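Local coordinates for protein dehydroquinate synthase (Thermus thermophilus, PDB 1UJN) that probably catalyses the NAD- and metal-dependent conversion of 3-deoxy-D-arabino-heptulosonate 7-phosphate to 3-dehydroquinate, the second step of chorismate biosynthesis, at residues V10-L15 with Q150-E155; Q2-R7 with A206-V211; V111-F116 with A145-Q150. One frame throughout, in Å; residues are numbered along the deposited sequence.

Contact 1. Residues V10-L15 with Q150-E155; sequences VPYPIL and QGVYAE
Tyr12 to Leu15 and Gly151 to Ala154 pair as neighbouring parallel strands in the mixed sheet of the N-terminal nucleotide-binding domain, their axes 4.7 Å apart. Three backbone bonds make the ladder: Val152 N to Pro13 O at 3.0 Å, Leu15 N to Val152 O at 2.8 Å and Ala154 N to Leu15 O. Pro13 gives the ladder its carbonyl, but its ring CD, 3.6 Å from Gln150 O, occupies the place where another residue would point an N-H. Gln150 O takes a water instead, which donates to Pro11 O as well and so supplies the protons that neither acceptor can offer the other. On one face Ile14 and Val152 run side by side, CG1 of Ile14 lying 4.0 Å from CB of Val152. Branched residues suit the extended, buried positions of Ile14 and Val152. The Tyr12 ring extends the same apolar patch: its CE2 meets CG2 of Val152, while its hydroxyl is spent on Ser127 O. Gly151 is a matter of space, because a CB there would run into the Tyr153 ring. On the other face Leu15 and Tyr153 point the same way, and the CG of each lies beside its backbone N (chi1 -75° and -60°). The leucine's CD2 lies against the tyrosine ring, 3.6 Å from Tyr153 CE1, while Pro13 CG lies near Tyr153 OH.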
loop_
_atom_site.group_PDB
_atom_site.type_symbol
_atom_site.label_atom_id
_atom_site.label_comp_id
_atom_site.label_asym_id
_atom_site.label_seq_id
_atom_site.Cartn_x
_atom_site.Cartn_y
_atom_site.Cartn_z
ATOM N N VAL A 10 0.824 -11.463 -10.849
ATOM C CA VAL A 10 0.159 -10.565 -11.788
ATOM C C VAL A 10 0.974 -10.567 -13.080
ATOM O O VAL A 10 2.186 -10.356 -13.055
ATOM C CB VAL A 10 0.093 -9.123 -11.232
ATOM C CG1 VAL A 10 -0.600 -8.206 -12.227
ATOM C CG2 VAL A 10 -0.647 -9.116 -9.902
ATOM N N PRO A 11 0.320 -10.807 -14.224
ATOM C CA PRO A 11 1.033 -10.832 -15.503
ATOM C C PRO A 11 1.378 -9.489 -16.136
ATOM O O PRO A 11 0.597 -8.535 -16.099
ATOM C CB PRO A 11 0.105 -11.654 -16.388
ATOM C CG PRO A 11 -1.241 -11.225 -15.907
ATOM C CD PRO A 11 -1.079 -11.242 -14.398
ATOM N N TYR A 12 2.572 -9.429 -16.708
ATOM C CA TYR A 12 3.044 -8.245 -17.410
ATOM C C TYR A 12 4.292 -8.612 -18.205
ATOM O O TYR A 12 5.012 -9.549 -17.859
ATOM C CB TYR A 12 3.353 -7.081 -16.452
ATOM C CG TYR A 12 4.475 -7.324 -15.468
ATOM C CD1 TYR A 12 4.216 -7.843 -14.203
ATOM C CD2 TYR A 12 5.796 -6.999 -15.793
ATOM C CE1 TYR A 12 5.248 -8.024 -13.274
ATOM C CE2 TYR A 12 6.834 -7.183 -14.879
ATOM C CZ TYR A 12 6.550 -7.693 -13.621
ATOM O OH TYR A 12 7.568 -7.860 -12.712
ATOM N N PRO A 13 4.543 -7.892 -19.301
ATOM C CA PRO A 13 5.699 -8.121 -20.168
ATOM C C PRO A 13 6.916 -7.296 -19.758
ATOM O O PRO A 13 6.781 -6.222 -19.170
ATOM C CB PRO A 13 5.181 -7.685 -21.525
ATOM C CG PRO A 13 4.384 -6.457 -21.146
ATOM C CD PRO A 13 3.614 -6.922 -19.917
ATOM N N ILE A 14 8.096 -7.813 -20.084
ATOM C CA ILE A 14 9.353 -7.123 -19.821
ATOM C C ILE A 14 10.062 -7.121 -21.170
ATOM O O ILE A 14 10.388 -8.184 -21.705
ATOM C CB ILE A 14 10.244 -7.873 -18.802
ATOM C CG1 ILE A 14 9.591 -7.868 -17.416
ATOM C CG2 ILE A 14 11.624 -7.220 -18.751
ATOM C CD1 ILE A 14 10.308 -8.746 -16.395
ATOM N N LEU A 15 10.276 -5.935 -21.727
ATOM C CA LEU A 15 10.946 -5.808 -23.021
ATOM C C LEU A 15 12.358 -5.296 -22.811
ATOM O O LEU A 15 12.575 -4.365 -22.041
ATOM C CB LEU A 15 10.201 -4.820 -23.926
ATOM C CG LEU A 15 8.892 -5.255 -24.593
ATOM C CD1 LEU A 15 9.181 -6.314 -25.655
ATOM C CD2 LEU A 15 7.936 -5.788 -23.536
ATOM N N GLN A 150 2.719 -2.587 -14.892
ATOM C CA GLN A 150 1.834 -3.077 -15.930
ATOM C C GLN A 150 2.708 -3.497 -17.109
ATOM O O GLN A 150 2.259 -4.183 -18.025
ATOM C CB GLN A 150 0.894 -1.948 -16.328
ATOM C CG GLN A 150 -0.215 -2.327 -17.253
ATOM C CD GLN A 150 -1.181 -1.181 -17.432
ATOM O OE1 GLN A 150 -2.248 -1.143 -16.812
ATOM N NE2 GLN A 150 -0.827 -0.248 -18.310
ATOM N N GLY A 151 3.969 -3.078 -17.062
ATOM C CA GLY A 151 4.922 -3.410 -18.109
ATOM C C GLY A 151 6.281 -2.812 -17.780
ATOM O O GLY A 151 6.356 -1.804 -17.073
ATOM N N VAL A 152 7.353 -3.436 -18.271
ATOM C CA VAL A 152 8.718 -2.942 -18.048
ATOM C C VAL A 152 9.363 -2.833 -19.425
ATOM O O VAL A 152 9.355 -3.794 -20.190
ATOM C CB VAL A 152 9.556 -3.906 -17.189
ATOM C CG1 VAL A 152 10.984 -3.373 -17.039
ATOM C CG2 VAL A 152 8.921 -4.059 -15.810
ATOM N N TYR A 153 9.911 -1.664 -19.730
ATOM C CA TYR A 153 10.520 -1.416 -21.032
ATOM C C TYR A 153 11.926 -0.873 -20.855
ATOM O O TYR A 153 12.108 0.293 -20.503
ATOM C CB TYR A 153 9.634 -0.432 -21.802
ATOM C CG TYR A 153 8.239 -0.986 -22.006
ATOM C CD1 TYR A 153 7.942 -1.778 -23.114
ATOM C CD2 TYR A 153 7.246 -0.818 -21.032
ATOM C CE1 TYR A 153 6.695 -2.397 -23.246
ATOM C CE2 TYR A 153 6.001 -1.439 -21.154
ATOM C CZ TYR A 153 5.737 -2.226 -22.261
ATOM O OH TYR A 153 4.532 -2.885 -22.378
ATOM N N ALA A 154 12.907 -1.742 -21.100
ATOM C CA ALA A 154 14.326 -1.421 -20.955
ATOM C C ALA A 154 14.970 -1.063 -22.283
ATOM O O ALA A 154 15.309 -1.941 -23.081
ATOM C CB ALA A 154 15.065 -2.603 -20.323
ATOM N N GLU A 155 15.128 0.236 -22.503
ATOM C CA GLU A 155 15.729 0.765 -23.719
ATOM C C GLU A 155 17.236 0.748 -23.529
ATOM O O GLU A 155 17.777 1.560 -22.785
ATOM C CB GLU A 155 15.249 2.197 -23.947
ATOM C CG GLU A 155 15.900 2.890 -25.129
ATOM C CD GLU A 155 15.811 2.069 -26.392
ATOM O OE1 GLU A 155 14.679 1.754 -26.825
ATOM O OE2 GLU A 155 16.878 1.733 -26.950
HETATM O O HOH W 1 0.174 -5.808 -17.885
#

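Contact 2. Residues Q2-R7 with A206-V211; sequences QRLEVR and AVAVKV
Leu4 reaches from strand 2-6 to helix 199-216 and meets it with one methyl. Its CB points at the helix, and CG lies beside the backbone N, anti to the carbonyl carbon (chi1 -66°); from there CD2 touches the first turn of 206-211. The leucine and Val207 cross at a slant, with Leu4 CD2 3.6 Å from Val207 CB and nearly as close to its CG1. The same methyl rests on the backbone at Ala208, 3.6 Å from Ala208 N, and has Ala208 CB 4.0 Å away. Alanine suits that place because its short side chain lets the leucine come close to the helix backbone.

One turn on, Val211 turns its two branches to different partners. CG2 meets Val6 CG2 at 4.0 Å, again obliquely, whereas CG1 lies 3.8 Å from Glu5 O. Val6 is less directly aimed at the helix than Leu4, yet its CG2, beside the backbone N, comes within touch. The contacts between side chains are aliphatic, which fits the residues on both sides, and one methyl each of Leu4 and Val211 also lies on the opposing backbone.

Polar ties lie at its margins: Arg7 N bonds to Glu215 and Gln2 NE2 to Glu200, both on the same helix. The strand and the helix segment run nearly parallel, 13° apart, with axes 9.2 Å from each other. This is plain alpha/beta packing, an edge strand of the N-terminal domain's sheet laid against a helix of the helical C-terminal domain, as expected of the two-domain dehydroquinate synthase fold.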
loop_
_atom_site.group_PDB
_atom_site.type_symbol
_atom_site.label_atom_id
_atom_site.label_comp_id
_atom_site.label_asym_id
_atom_site.label_seq_id
_atom_site.Cartn_x
_atom_site.Cartn_y
_atom_site.Cartn_z
ATOM N N GLN A 2 13.963 -8.346 -27.047
ATOM C CA GLN A 2 13.647 -9.542 -26.280
ATOM C C GLN A 2 12.367 -9.299 -25.494
ATOM O O GLN A 2 12.231 -8.268 -24.848
ATOM C CB GLN A 2 14.781 -9.846 -25.301
ATOM C CG GLN A 2 16.128 -10.044 -25.963
ATOM C CD GLN A 2 16.144 -11.265 -26.846
ATOM O OE1 GLN A 2 15.882 -12.378 -26.386
ATOM N NE2 GLN A 2 16.449 -11.068 -28.124
ATOM N N ARG A 3 11.432 -10.241 -25.550
ATOM C CA ARG A 3 10.193 -10.090 -24.807
ATOM C C ARG A 3 10.043 -11.232 -23.815
ATOM O O ARG A 3 9.991 -12.404 -24.199
ATOM C CB ARG A 3 8.984 -10.059 -25.746
ATOM C CG ARG A 3 7.675 -9.718 -25.036
ATOM C CD ARG A 3 6.466 -9.854 -25.969
ATOM N NE ARG A 3 5.207 -9.592 -25.270
ATOM C CZ ARG A 3 4.624 -8.401 -25.181
ATOM N NH1 ARG A 3 5.174 -7.338 -25.756
ATOM N NH2 ARG A 3 3.487 -8.273 -24.513
ATOM N N LEU A 4 9.998 -10.886 -22.534
ATOM C CA LEU A 4 9.831 -11.875 -21.482
ATOM C C LEU A 4 8.463 -11.633 -20.867
ATOM O O LEU A 4 7.871 -10.565 -21.051
ATOM C CB LEU A 4 10.909 -11.720 -20.405
ATOM C CG LEU A 4 12.367 -12.011 -20.766
ATOM C CD1 LEU A 4 12.880 -10.984 -21.759
ATOM C CD2 LEU A 4 13.205 -11.983 -19.495
ATOM N N GLU A 5 7.956 -12.621 -20.143
ATOM C CA GLU A 5 6.657 -12.472 -19.510
ATOM C C GLU A 5 6.660 -12.963 -18.074
ATOM O O GLU A 5 7.205 -14.028 -17.763
ATOM C CB GLU A 5 5.578 -13.242 -20.280
ATOM C CG GLU A 5 5.442 -12.865 -21.746
ATOM C CD GLU A 5 4.225 -13.505 -22.399
ATOM O OE1 GLU A 5 3.968 -14.702 -22.147
ATOM O OE2 GLU A 5 3.529 -12.811 -23.169
ATOM N N VAL A 6 6.074 -12.158 -17.197
ATOM C CA VAL A 6 5.923 -12.531 -15.803
ATOM C C VAL A 6 4.475 -12.967 -15.799
ATOM O O VAL A 6 3.619 -12.270 -16.347
ATOM C CB VAL A 6 6.089 -11.337 -14.855
ATOM C CG1 VAL A 6 5.527 -11.695 -13.475
ATOM C CG2 VAL A 6 7.570 -10.978 -14.739
ATOM N N ARG A 7 4.196 -14.117 -15.200
ATOM C CA ARG A 7 2.833 -14.630 -15.180
ATOM C C ARG A 7 2.144 -14.505 -13.826
ATOM O O ARG A 7 0.956 -14.197 -13.754
ATOM C CB ARG A 7 2.834 -16.100 -15.607
ATOM C CG ARG A 7 3.484 -16.349 -16.964
ATOM C CD ARG A 7 2.710 -15.651 -18.065
ATOM N NE ARG A 7 1.393 -16.253 -18.257
ATOM C CZ ARG A 7 0.413 -15.698 -18.964
ATOM N NH1 ARG A 7 0.594 -14.519 -19.549
ATOM N NH2 ARG A 7 -0.747 -16.330 -19.092
ATOM N N ALA A 206 19.457 -12.822 -17.845
ATOM C CA ALA A 206 19.531 -12.497 -16.422
ATOM C C ALA A 206 18.136 -12.303 -15.824
ATOM O O ALA A 206 17.837 -12.812 -14.743
ATOM C CB ALA A 206 20.365 -11.239 -16.220
ATOM N N VAL A 207 17.286 -11.565 -16.524
ATOM C CA VAL A 207 15.932 -11.321 -16.036
ATOM C C VAL A 207 15.128 -12.614 -15.994
ATOM O O VAL A 207 14.383 -12.865 -15.048
ATOM C CB VAL A 207 15.179 -10.310 -16.930
ATOM C CG1 VAL A 207 13.776 -10.081 -16.376
ATOM C CG2 VAL A 207 15.944 -8.991 -16.990
ATOM N N ALA A 208 15.296 -13.441 -17.020
ATOM C CA ALA A 208 14.574 -14.706 -17.103
ATOM C C ALA A 208 14.818 -15.590 -15.883
ATOM O O ALA A 208 13.924 -16.317 -15.451
ATOM C CB ALA A 208 14.964 -15.439 -18.381
ATOM N N VAL A 209 16.022 -15.529 -15.318
ATOM C CA VAL A 209 16.323 -16.342 -14.144
ATOM C C VAL A 209 15.532 -15.889 -12.917
ATOM O O VAL A 209 15.008 -16.721 -12.173
ATOM C CB VAL A 209 17.831 -16.326 -13.804
ATOM C CG1 VAL A 209 18.083 -17.100 -12.512
ATOM C CG2 VAL A 209 18.620 -16.941 -14.942
ATOM N N LYS A 210 15.438 -14.578 -12.700
ATOM C CA LYS A 210 14.691 -14.097 -11.549
ATOM C C LYS A 210 13.211 -14.385 -11.738
ATOM O O LYS A 210 12.493 -14.632 -10.774
ATOM C CB LYS A 210 14.908 -12.593 -11.313
ATOM C CG LYS A 210 14.256 -12.124 -10.016
ATOM C CD LYS A 210 14.632 -10.704 -9.614
ATOM C CE LYS A 210 13.993 -10.360 -8.271
ATOM N NZ LYS A 210 14.240 -8.954 -7.819
ATOM N N VAL A 211 12.744 -14.358 -12.982
ATOM C CA VAL A 211 11.340 -14.652 -13.236
ATOM C C VAL A 211 11.015 -16.081 -12.792
ATOM O O VAL A 211 10.040 -16.307 -12.075
ATOM C CB VAL A 211 10.980 -14.503 -14.733
ATOM C CG1 VAL A 211 9.582 -15.058 -14.989
ATOM C CG2 VAL A 211 11.029 -13.026 -15.138
#

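Contact 3. Residues V111-F116 with A145-Q150; sequences VAYLAF and AFHFPQ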
loop_
_atom_site.group_PDB
_atom_site.type_symbol
_atom_site.label_atom_id
_atom_site.label_comp_id
_atom_site.label_asym_id
_atom_site.label_seq_id
_atom_site.Cartn_x
_atom_site.Cartn_y
_atom_site.Cartn_z
ATOM N N VAL A 111 -2.744 3.019 -8.561
ATOM C CA VAL A 111 -2.919 3.260 -9.986
ATOM C C VAL A 111 -1.842 2.466 -10.719
ATOM O O VAL A 111 -0.832 2.064 -10.134
ATOM C CB VAL A 111 -2.779 4.754 -10.358
ATOM C CG1 VAL A 111 -3.876 5.569 -9.661
ATOM C CG2 VAL A 111 -1.385 5.270 -9.976
ATOM N N ALA A 112 -2.060 2.234 -12.002
ATOM C CA ALA A 112 -1.099 1.480 -12.799
ATOM C C ALA A 112 0.178 2.274 -13.039
ATOM O O ALA A 112 0.169 3.507 -13.031
ATOM C CB ALA A 112 -1.728 1.111 -14.140
ATOM N N TYR A 113 1.290 1.570 -13.212
ATOM C CA TYR A 113 2.529 2.256 -13.539
ATOM C C TYR A 113 3.336 1.429 -14.524
ATOM O O TYR A 113 3.216 0.200 -14.569
ATOM C CB TYR A 113 3.359 2.603 -12.293
ATOM C CG TYR A 113 4.112 1.475 -11.631
ATOM C CD1 TYR A 113 3.469 0.584 -10.784
ATOM C CD2 TYR A 113 5.487 1.351 -11.800
ATOM C CE1 TYR A 113 4.185 -0.404 -10.105
ATOM C CE2 TYR A 113 6.211 0.365 -11.130
ATOM C CZ TYR A 113 5.557 -0.499 -10.283
ATOM O OH TYR A 113 6.280 -1.441 -9.582
ATOM N N LEU A 114 4.098 2.130 -15.355
ATOM C CA LEU A 114 4.955 1.504 -16.352
ATOM C C LEU A 114 6.378 1.863 -15.973
ATOM O O LEU A 114 6.666 3.010 -15.630
ATOM C CB LEU A 114 4.649 2.053 -17.746
ATOM C CG LEU A 114 3.276 1.710 -18.328
ATOM C CD1 LEU A 114 3.092 2.441 -19.655
ATOM C CD2 LEU A 114 3.166 0.207 -18.517
ATOM N N ALA A 115 7.265 0.880 -16.031
ATOM C CA ALA A 115 8.656 1.110 -15.675
ATOM C C ALA A 115 9.565 1.152 -16.899
ATOM O O ALA A 115 9.449 0.322 -17.798
ATOM C CB ALA A 115 9.128 0.024 -14.728
ATOM N N PHE A 116 10.463 2.133 -16.920
ATOM C CA PHE A 116 11.436 2.276 -18.002
ATOM C C PHE A 116 12.793 2.356 -17.310
ATOM O O PHE A 116 13.337 3.442 -17.095
ATOM C CB PHE A 116 11.171 3.546 -18.801
ATOM C CG PHE A 116 9.854 3.537 -19.516
ATOM C CD1 PHE A 116 8.685 3.889 -18.851
ATOM C CD2 PHE A 116 9.775 3.145 -20.848
ATOM C CE1 PHE A 116 7.449 3.851 -19.507
ATOM C CE2 PHE A 116 8.545 3.104 -21.510
ATOM C CZ PHE A 116 7.383 3.457 -20.838
ATOM N N ALA A 145 5.457 -1.128 -0.504
ATOM C CA ALA A 145 4.312 -1.886 -0.961
ATOM C C ALA A 145 4.714 -2.813 -2.085
ATOM O O ALA A 145 5.628 -2.512 -2.853
ATOM C CB ALA A 145 3.233 -0.926 -1.463
ATOM N N PHE A 146 4.045 -3.956 -2.169
ATOM C CA PHE A 146 4.293 -4.862 -3.276
ATOM C C PHE A 146 3.285 -4.402 -4.322
ATOM O O PHE A 146 2.070 -4.534 -4.137
ATOM C CB PHE A 146 4.043 -6.314 -2.866
ATOM C CG PHE A 146 5.161 -6.902 -2.054
ATOM C CD1 PHE A 146 5.042 -7.041 -0.677
ATOM C CD2 PHE A 146 6.354 -7.282 -2.669
ATOM C CE1 PHE A 146 6.099 -7.552 0.080
ATOM C CE2 PHE A 146 7.416 -7.791 -1.921
ATOM C CZ PHE A 146 7.284 -7.924 -0.544
ATOM N N HIS A 147 3.796 -3.817 -5.400
ATOM C CA HIS A 147 2.956 -3.298 -6.466
ATOM C C HIS A 147 3.703 -3.561 -7.766
ATOM O O HIS A 147 4.809 -3.060 -7.971
ATOM C CB HIS A 147 2.730 -1.799 -6.258
ATOM C CG HIS A 147 1.671 -1.219 -7.141
ATOM N ND1 HIS A 147 0.425 -1.787 -7.277
ATOM C CD2 HIS A 147 1.672 -0.118 -7.929
ATOM C CE1 HIS A 147 -0.300 -1.063 -8.111
ATOM N NE2 HIS A 147 0.434 -0.044 -8.521
ATOM N N PHE A 148 3.098 -4.372 -8.627
ATOM C CA PHE A 148 3.731 -4.753 -9.881
ATOM C C PHE A 148 3.440 -3.818 -11.027
ATOM O O PHE A 148 2.329 -3.312 -11.163
ATOM C CB PHE A 148 3.302 -6.165 -10.279
ATOM C CG PHE A 148 3.596 -7.194 -9.239
ATOM C CD1 PHE A 148 2.715 -7.410 -8.194
ATOM C CD2 PHE A 148 4.788 -7.906 -9.271
ATOM C CE1 PHE A 148 3.014 -8.322 -7.186
ATOM C CE2 PHE A 148 5.099 -8.823 -8.263
ATOM C CZ PHE A 148 4.208 -9.028 -7.222
ATOM N N PRO A 149 4.445 -3.591 -11.886
ATOM C CA PRO A 149 4.247 -2.706 -13.034
ATOM C C PRO A 149 3.342 -3.393 -14.045
ATOM O O PRO A 149 3.204 -4.620 -14.047
ATOM C CB PRO A 149 5.663 -2.501 -13.564
ATOM C CG PRO A 149 6.327 -3.805 -13.265
ATOM C CD PRO A 149 5.815 -4.136 -11.862
ATOM N N GLN A 150 2.719 -2.587 -14.892
ATOM C CA GLN A 150 1.834 -3.077 -15.930
ATOM C C GLN A 150 2.708 -3.497 -17.109
ATOM O O GLN A 150 2.259 -4.183 -18.025
ATOM C CB GLN A 150 0.894 -1.948 -16.328
ATOM C CG GLN A 150 -0.215 -2.327 -17.253
ATOM C CD GLN A 150 -1.181 -1.181 -17.432
ATOM O OE1 GLN A 150 -2.248 -1.143 -16.812
ATOM N NE2 GLN A 150 -0.827 -0.248 -18.310
HETATM O O HOH W 2 0.836 -1.246 -12.235
#
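Tyr113 and His147 each contribute a side-chain hydrogen bond that ties strand 112-117 to the turn leading out of strand 144-146. The hydroxyl of Tyr113 donates to His147 O at 2.7 Å. In return His147 NE2 donates to Val111 O at 2.9 Å, with the acceptor close to the imidazole plane and the N-H fairly straight (166°). Histidine suits this place because a ring N-H can reach a main-chain carbonyl there. A nearly straight backbone bond, Gln150 N to Tyr113 O at 2.8 Å, joins the two backbones, and a water links Tyr113 N with Phe148 O.

Among the ring contacts, Tyr113 and His147 have near-parallel planes, 28° apart, but are displaced so that little of one covers the other; Tyr113 CE1 and His147 CD2 approach to 3.3 Å. Pro149 makes a CH-pi contact, its CA over one face of the phenol and 3.9 Å from the ring centroid. Tyr113 CG stands between the backbone N and the carbonyl carbon (chi1 76°), on the side of the 147-149 turn. An alanine in place of Tyr113 would probably leave His147 O without its hydroxyl donor and open a gap under Pro149.

In the apolar packing, Pro149 CB lies 3.8 Å from Tyr113 CE2 and 4.4 Å from Ala115 CB, and Leu114 CD2 lies 3.8 Å from Gln150 CB. Ala112 CB sits beside Gln150 OE1.

On its other flanks Tyr113 packs on Ala104 of helix 94-106, Leu88 of strand 87-92 and Thr132 of strand 131-136. His147 rests on Ala105 of that helix, and Phe146 packs against Arg109 of the second subunit.

Contacts 1 and 3 share Gln150, where the chain passes from the turn after strand 144-146 into strand 151-155, and their centres are 9 Å apart. Contact 2 lies equally far from contact 1 on its other flank; contacts 2 and 3, with centres 16 Å apart, do not touch. All three reach one mixed sheet, whose adjoining strands run 2-6, 12-17, 151-155, 112-117, with only 2-6 antiparallel to its neighbour. Along the chain the loops are concentric: contact 2 closes the longest, contact 1 one within it, contact 3 the shortest. The N-terminal hairpin thus borders strand 151-155 on one side and the helical domain on the other, joining the two domains.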